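PDB 3BGU: stress-response A/B barrel domain-containing protein from Thermobifida fusca, which is of unknown function but forms a dimer of ferredoxin-like fold, belongs to the stress-responsive A/B barrel family and binds nitrobenzene in a pocket. Local coordinates for residues 28-31 against 32-36; 93-96 against 97-101. One frame throughout, in Å; residues are numbered along the deposited sequence.

Both contacts are local, and they come in series along one ferredoxin-like chain. Contact 1, residues 28-36, takes in the end of strand 21-30 and the turn leading to helix 36-48; contact 2, residues 93-101, is most of helix 93-102, the last helix before strand 106-115. Their centres are about 18 Å apart and their nearest atoms about 6 Å, with no direct touch. What joins them is nitrobenzene: F28 of the sheet and H95 of the helix approach its ring from opposite sides, while L99 adds an aliphatic wall. The ligand pocket is thus framed between sheet and helix, with the two contacts marking facing parts of its lining.

Contact 1 of 2, residues 28-31 against 32-36; sequences FRWN and DTVTP. With NBZ (nitrobenzene), chain N; EDO (1,2-ethanediol), chain J.
A type I beta turn from N31 to V34 brings the chain off the end of strand 21-30 and folds V34 back over W30. The turn is closed by a nearly straight bond from V34 N to N31 O, at 3.3 Å, with the donor well above the carbonyl plane (51° out of it). Beside it runs a weak bond from T33 N to the side-chain OD1 of N31, but OD1 is modelled too near T33 and its exact place is doubtful. With CG between the backbone N and the carbonyl carbon (chi1 60°), N31 presents ND2 to P104 O, a bond that suits an asparagine here. Valine is apt at the turn's close, offering one methyl to the indole face and the other to the CB of the same tryptophan: CG1 of V34 lies 4.1 Å from the centroid of the five-membered ring of W30 in a CH-pi contact over the face, and CG2 of V34 meets CB of W30 at 3.7 Å. Against the opposite face of the indole rests CB of F28, near the rim, giving the flat ring a partner on both sides. F28 itself lines the ligand pocket, where its CE1 meets nitrobenzene O1 edge-on, in the plane of the phenyl ring, at 3.5 Å. W30 O accepts a bond from O2 of a 1,2-ethanediol, probably from the crystallisation liquor. Past the turn, T35 is the N-cap of helix 36-48; its hydroxyl caps a backbone N-H while its own N bonds Q38 OE1, consistent with a capping box, and P36 fits the first helical turn, which needs no N-H there. V39 of that helix packs on W30 and V34, M105 also touches both, and F28 pairs through its backbone with strand 74-81.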
loop_
_atom_site.group_PDB
_atom_site.type_symbol
_atom_site.label_atom_id
_atom_site.label_comp_id
_atom_site.label_asym_id
_atom_site.label_seq_id
_atom_site.Cartn_x
_atom_site.Cartn_y
_atom_site.Cartn_z
ATOM N N PHE A 28 -0.536 -0.063 9.550
ATOM C CA PHE A 28 -0.580 -0.160 10.987
ATOM C C PHE A 28 -0.772 1.203 11.642
ATOM O O PHE A 28 -0.175 2.204 11.232
ATOM C CB PHE A 28 0.715 -0.733 11.537
ATOM C CG PHE A 28 1.163 -1.995 10.894
ATOM C CD1 PHE A 28 0.282 -3.011 10.544
ATOM C CD2 PHE A 28 2.530 -2.217 10.732
ATOM C CE1 PHE A 28 0.828 -4.178 9.917
ATOM C CE2 PHE A 28 3.040 -3.346 10.109
ATOM C CZ PHE A 28 2.205 -4.322 9.712
ATOM N N ARG A 29 -1.561 1.191 12.712
ATOM C CA ARG A 29 -1.762 2.317 13.651
ATOM C C ARG A 29 -1.284 1.824 15.021
ATOM O O ARG A 29 -1.878 0.892 15.587
ATOM C CB ARG A 29 -3.246 2.681 13.714
ATOM C CG ARG A 29 -3.632 3.750 14.762
ATOM C CD ARG A 29 -5.056 4.311 14.515
ATOM N NE ARG A 29 -6.083 3.549 15.213
ATOM C CZ ARG A 29 -6.490 3.807 16.460
ATOM N NH1 ARG A 29 -5.984 4.826 17.139
ATOM N NH2 ARG A 29 -7.434 3.071 17.010
ATOM N N TRP A 30 -0.219 2.417 15.556
ATOM C CA TRP A 30 0.374 1.935 16.802
ATOM C C TRP A 30 -0.545 2.254 17.965
ATOM O O TRP A 30 -1.335 3.203 17.874
ATOM C CB TRP A 30 1.744 2.530 17.051
ATOM C CG TRP A 30 2.736 2.347 15.955
ATOM C CD1 TRP A 30 3.496 3.326 15.373
ATOM C CD2 TRP A 30 3.094 1.124 15.303
ATOM N NE1 TRP A 30 4.309 2.790 14.463
ATOM C CE2 TRP A 30 4.083 1.439 14.365
ATOM C CE3 TRP A 30 2.703 -0.227 15.450
ATOM C CZ2 TRP A 30 4.695 0.468 13.581
ATOM C CZ3 TRP A 30 3.291 -1.190 14.637
ATOM C CH2 TRP A 30 4.257 -0.824 13.684
ATOM N N ASN A 31 -0.442 1.450 19.027
ATOM C CA ASN A 31 -1.131 1.765 20.271
ATOM C C ASN A 31 -0.186 2.665 21.126
ATOM O O ASN A 31 0.908 3.028 20.680
ATOM C CB ASN A 31 -1.649 0.482 20.972
ATOM C CG ASN A 31 -0.567 -0.457 21.303
ATOM O OD1 ASN A 31 0.499 -0.035 21.726
ATOM N ND2 ASN A 31 -0.841 -1.772 21.193
ATOM N N ASP A 32 -0.632 3.046 22.331
ATOM C CA ASP A 32 0.114 3.972 23.224
ATOM C C ASP A 32 1.406 3.355 23.741
ATOM O O ASP A 32 2.312 4.053 24.195
ATOM C CB ASP A 32 -0.726 4.335 24.455
ATOM C CG ASP A 32 -1.922 5.194 24.115
ATOM O OD1 ASP A 32 -1.881 5.840 23.065
ATOM O OD2 ASP A 32 -2.883 5.249 24.918
ATOM N N THR A 33 1.439 2.032 23.706
ATOM C CA THR A 33 2.592 1.228 24.118
ATOM C C THR A 33 3.866 1.543 23.320
ATOM O O THR A 33 4.968 1.345 23.818
ATOM C CB THR A 33 2.234 -0.285 23.979
ATOM O OG1 THR A 33 2.099 -0.871 25.279
ATOM C CG2 THR A 33 3.242 -1.071 23.094
ATOM N N VAL A 34 3.716 2.053 22.097
ATOM C CA VAL A 34 4.839 2.078 21.163
ATOM C C VAL A 34 5.794 3.293 21.263
ATOM O O VAL A 34 5.350 4.435 21.263
ATOM C CB VAL A 34 4.330 1.896 19.717
ATOM C CG1 VAL A 34 5.455 2.050 18.708
ATOM C CG2 VAL A 34 3.659 0.512 19.544
ATOM N N THR A 35 7.096 2.999 21.250
ATOM C CA THR A 35 8.210 3.960 21.331
ATOM C C THR A 35 8.962 4.011 19.977
ATOM O O THR A 35 8.892 3.073 19.168
ATOM C CB THR A 35 9.220 3.546 22.457
ATOM O OG1 THR A 35 9.849 2.306 22.089
ATOM C CG2 THR A 35 8.527 3.379 23.810
ATOM N N PRO A 36 9.696 5.104 19.698
ATOM C CA PRO A 36 10.517 5.137 18.497
ATOM C C PRO A 36 11.470 3.922 18.362
ATOM O O PRO A 36 11.549 3.346 17.244
ATOM C CB PRO A 36 11.277 6.468 18.581
ATOM C CG PRO A 36 10.736 7.155 19.758
ATOM C CD PRO A 36 9.732 6.365 20.447
HETATM C C1 NBZ N . 3.112 -8.358 6.551
HETATM C C2 NBZ N . 4.477 -8.595 6.485
HETATM C C3 NBZ N . 5.258 -8.529 7.602
HETATM C C4 NBZ N . 4.657 -8.310 8.825
HETATM C C5 NBZ N . 3.291 -8.065 8.933
HETATM C C6 NBZ N . 2.489 -8.122 7.782
HETATM N N1 NBZ N . 1.092 -7.911 7.842
HETATM O O1 NBZ N . 0.524 -7.512 8.867
HETATM O O2 NBZ N . 0.373 -8.095 6.833
HETATM C C1 EDO J . 1.328 7.081 17.832
HETATM O O1 EDO J . 0.411 7.281 18.913
HETATM C C2 EDO J . 0.533 6.459 16.709
HETATM O O2 EDO J . -0.795 6.134 17.168
#

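Contact 2 of 2, residues 93-96 against 97-101. With NBZ (nitrobenzene), chain N.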
loop_
_atom_site.group_PDB
_atom_site.type_symbol
_atom_site.label_atom_id
_atom_site.label_comp_id
_atom_site.label_asym_id
_atom_site.label_seq_id
_atom_site.Cartn_x
_atom_site.Cartn_y
_atom_site.Cartn_z
ATOM N N PRO A 93 8.262 -19.211 8.421
ATOM C CA PRO A 93 8.653 -18.811 9.728
ATOM C C PRO A 93 9.078 -17.350 9.941
ATOM O O PRO A 93 8.812 -16.788 11.022
ATOM C CB PRO A 93 9.832 -19.777 10.024
ATOM C CG PRO A 93 9.830 -20.763 9.030
ATOM C CD PRO A 93 8.984 -20.377 7.910
ATOM N N ASP A 94 9.748 -16.748 8.957
ATOM C CA ASP A 94 10.143 -15.338 9.080
ATOM C C ASP A 94 8.880 -14.500 9.317
ATOM O O ASP A 94 8.854 -13.551 10.116
ATOM C CB ASP A 94 10.729 -14.805 7.776
ATOM C CG ASP A 94 12.166 -15.159 7.517
ATOM O OD1 ASP A 94 12.784 -16.013 8.182
ATOM O OD2 ASP A 94 12.724 -14.474 6.632
ATOM N N HIS A 95 7.849 -14.800 8.523
ATOM C CA HIS A 95 6.644 -14.058 8.567
ATOM C C HIS A 95 5.901 -14.204 9.879
ATOM O O HIS A 95 5.433 -13.213 10.450
ATOM C CB HIS A 95 5.777 -14.469 7.380
ATOM C CG HIS A 95 4.536 -13.667 7.257
ATOM N ND1 HIS A 95 4.550 -12.378 6.780
ATOM C CD2 HIS A 95 3.258 -13.936 7.604
ATOM C CE1 HIS A 95 3.310 -11.913 6.763
ATOM N NE2 HIS A 95 2.506 -12.838 7.256
ATOM N N ARG A 96 5.810 -15.430 10.394
ATOM C CA ARG A 96 5.177 -15.623 11.679
ATOM C C ARG A 96 5.975 -14.915 12.774
ATOM O O ARG A 96 5.397 -14.316 13.663
ATOM C CB ARG A 96 5.028 -17.088 11.994
ATOM C CG ARG A 96 4.127 -17.846 11.071
ATOM C CD ARG A 96 4.059 -19.330 11.417
ATOM N NE ARG A 96 5.369 -19.982 11.489
ATOM C CZ ARG A 96 6.019 -20.303 12.615
ATOM N NH1 ARG A 96 5.503 -20.027 13.812
ATOM N NH2 ARG A 96 7.211 -20.895 12.537
ATOM N N ALA A 97 7.310 -14.912 12.686
ATOM C CA ALA A 97 8.114 -14.162 13.676
ATOM C C ALA A 97 7.871 -12.648 13.591
ATOM O O ALA A 97 7.766 -11.965 14.602
ATOM C CB ALA A 97 9.569 -14.470 13.496
ATOM N N ALA A 98 7.758 -12.118 12.378
ATOM C CA ALA A 98 7.490 -10.675 12.222
ATOM C C ALA A 98 6.075 -10.288 12.737
ATOM O O ALA A 98 5.885 -9.259 13.343
ATOM C CB ALA A 98 7.640 -10.278 10.729
ATOM N N LEU A 99 5.071 -11.112 12.444
ATOM C CA LEU A 99 3.703 -10.849 12.901
ATOM C C LEU A 99 3.685 -10.768 14.421
ATOM O O LEU A 99 2.974 -9.932 14.994
ATOM C CB LEU A 99 2.757 -11.957 12.460
ATOM C CG LEU A 99 2.388 -11.949 10.992
ATOM C CD1 LEU A 99 1.572 -13.202 10.651
ATOM C CD2 LEU A 99 1.636 -10.729 10.535
ATOM N N ALA A 100 4.487 -11.633 15.045
ATOM C CA ALA A 100 4.581 -11.764 16.507
ATOM C C ALA A 100 5.117 -10.480 17.129
ATOM O O ALA A 100 4.664 -10.044 18.192
ATOM C CB ALA A 100 5.480 -12.983 16.916
ATOM N N ILE A 101 6.118 -9.908 16.474
ATOM C CA ILE A 101 6.725 -8.655 16.944
ATOM C C ILE A 101 5.747 -7.489 16.849
ATOM O O ILE A 101 5.632 -6.667 17.770
ATOM C CB ILE A 101 7.979 -8.331 16.153
ATOM C CG1 ILE A 101 9.073 -9.339 16.447
ATOM C CG2 ILE A 101 8.499 -6.947 16.523
ATOM C CD1 ILE A 101 10.279 -9.216 15.540
HETATM C C1 NBZ N . 3.112 -8.358 6.551
HETATM C C2 NBZ N . 4.477 -8.595 6.485
HETATM C C3 NBZ N . 5.258 -8.529 7.602
HETATM C C4 NBZ N . 4.657 -8.310 8.825
HETATM C C5 NBZ N . 3.291 -8.065 8.933
HETATM C C6 NBZ N . 2.489 -8.122 7.782
HETATM N N1 NBZ N . 1.092 -7.911 7.842
HETATM O O1 NBZ N . 0.524 -7.512 8.867
HETATM O O2 NBZ N . 0.373 -8.095 6.833
#
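The imidazole of H95 carries the isopropyl end of L99 over one face and nitrobenzene at its edge. L99 CG sits 4.2 Å from the centroid of the H95 ring, 27° off its normal, a CH-pi contact, and L99 CD1 reaches H95 NE2 at 3.5 Å. The ring plane stands steeply to that of the ligand, with H95 CE1 poised above the nitrobenzene face, 3.5 Å from its C2. L99 comes to the same ligand with its other branch, CD2 lying 3.5 Å from nitrobenzene C5; a branched leucine can thus serve imidazole and ligand at once. H95 holds CG opposite its backbone N (chi1 -175°), which lays the ring along the helix beside L99, one turn later. That spacing is set by the backbone bond from L99 N to H95 O, 2.9 Å long and nearly in line with the carbonyl. The same i to i+4 ladder joins A97 N to P93 O and A98 N to D94 O, each at 2.9 Å, and A100 N to R96 O at 3.2 Å. Alanines at three of these rungs keep the flanks slim, and P93 suits the first turn because no N-H is needed there. With an alanine in place of H95, nitrobenzene would probably lose the ring edge over one of its faces, and L99 CG and CD1 the imidazole they rest on, leaving that leucine held on the ligand side alone. Outside the helix, the ring of Y89, in helix 82-91, meets that of H95 at about 45°, and D94 OD2 takes the N-H of A51, tying the helix start to the loop after helix 36-48. Helix 93-102 in this way covers the ligand, while H24 and R109, on strands 21-30 and 106-115, hydrogen-bond to it from the sheet.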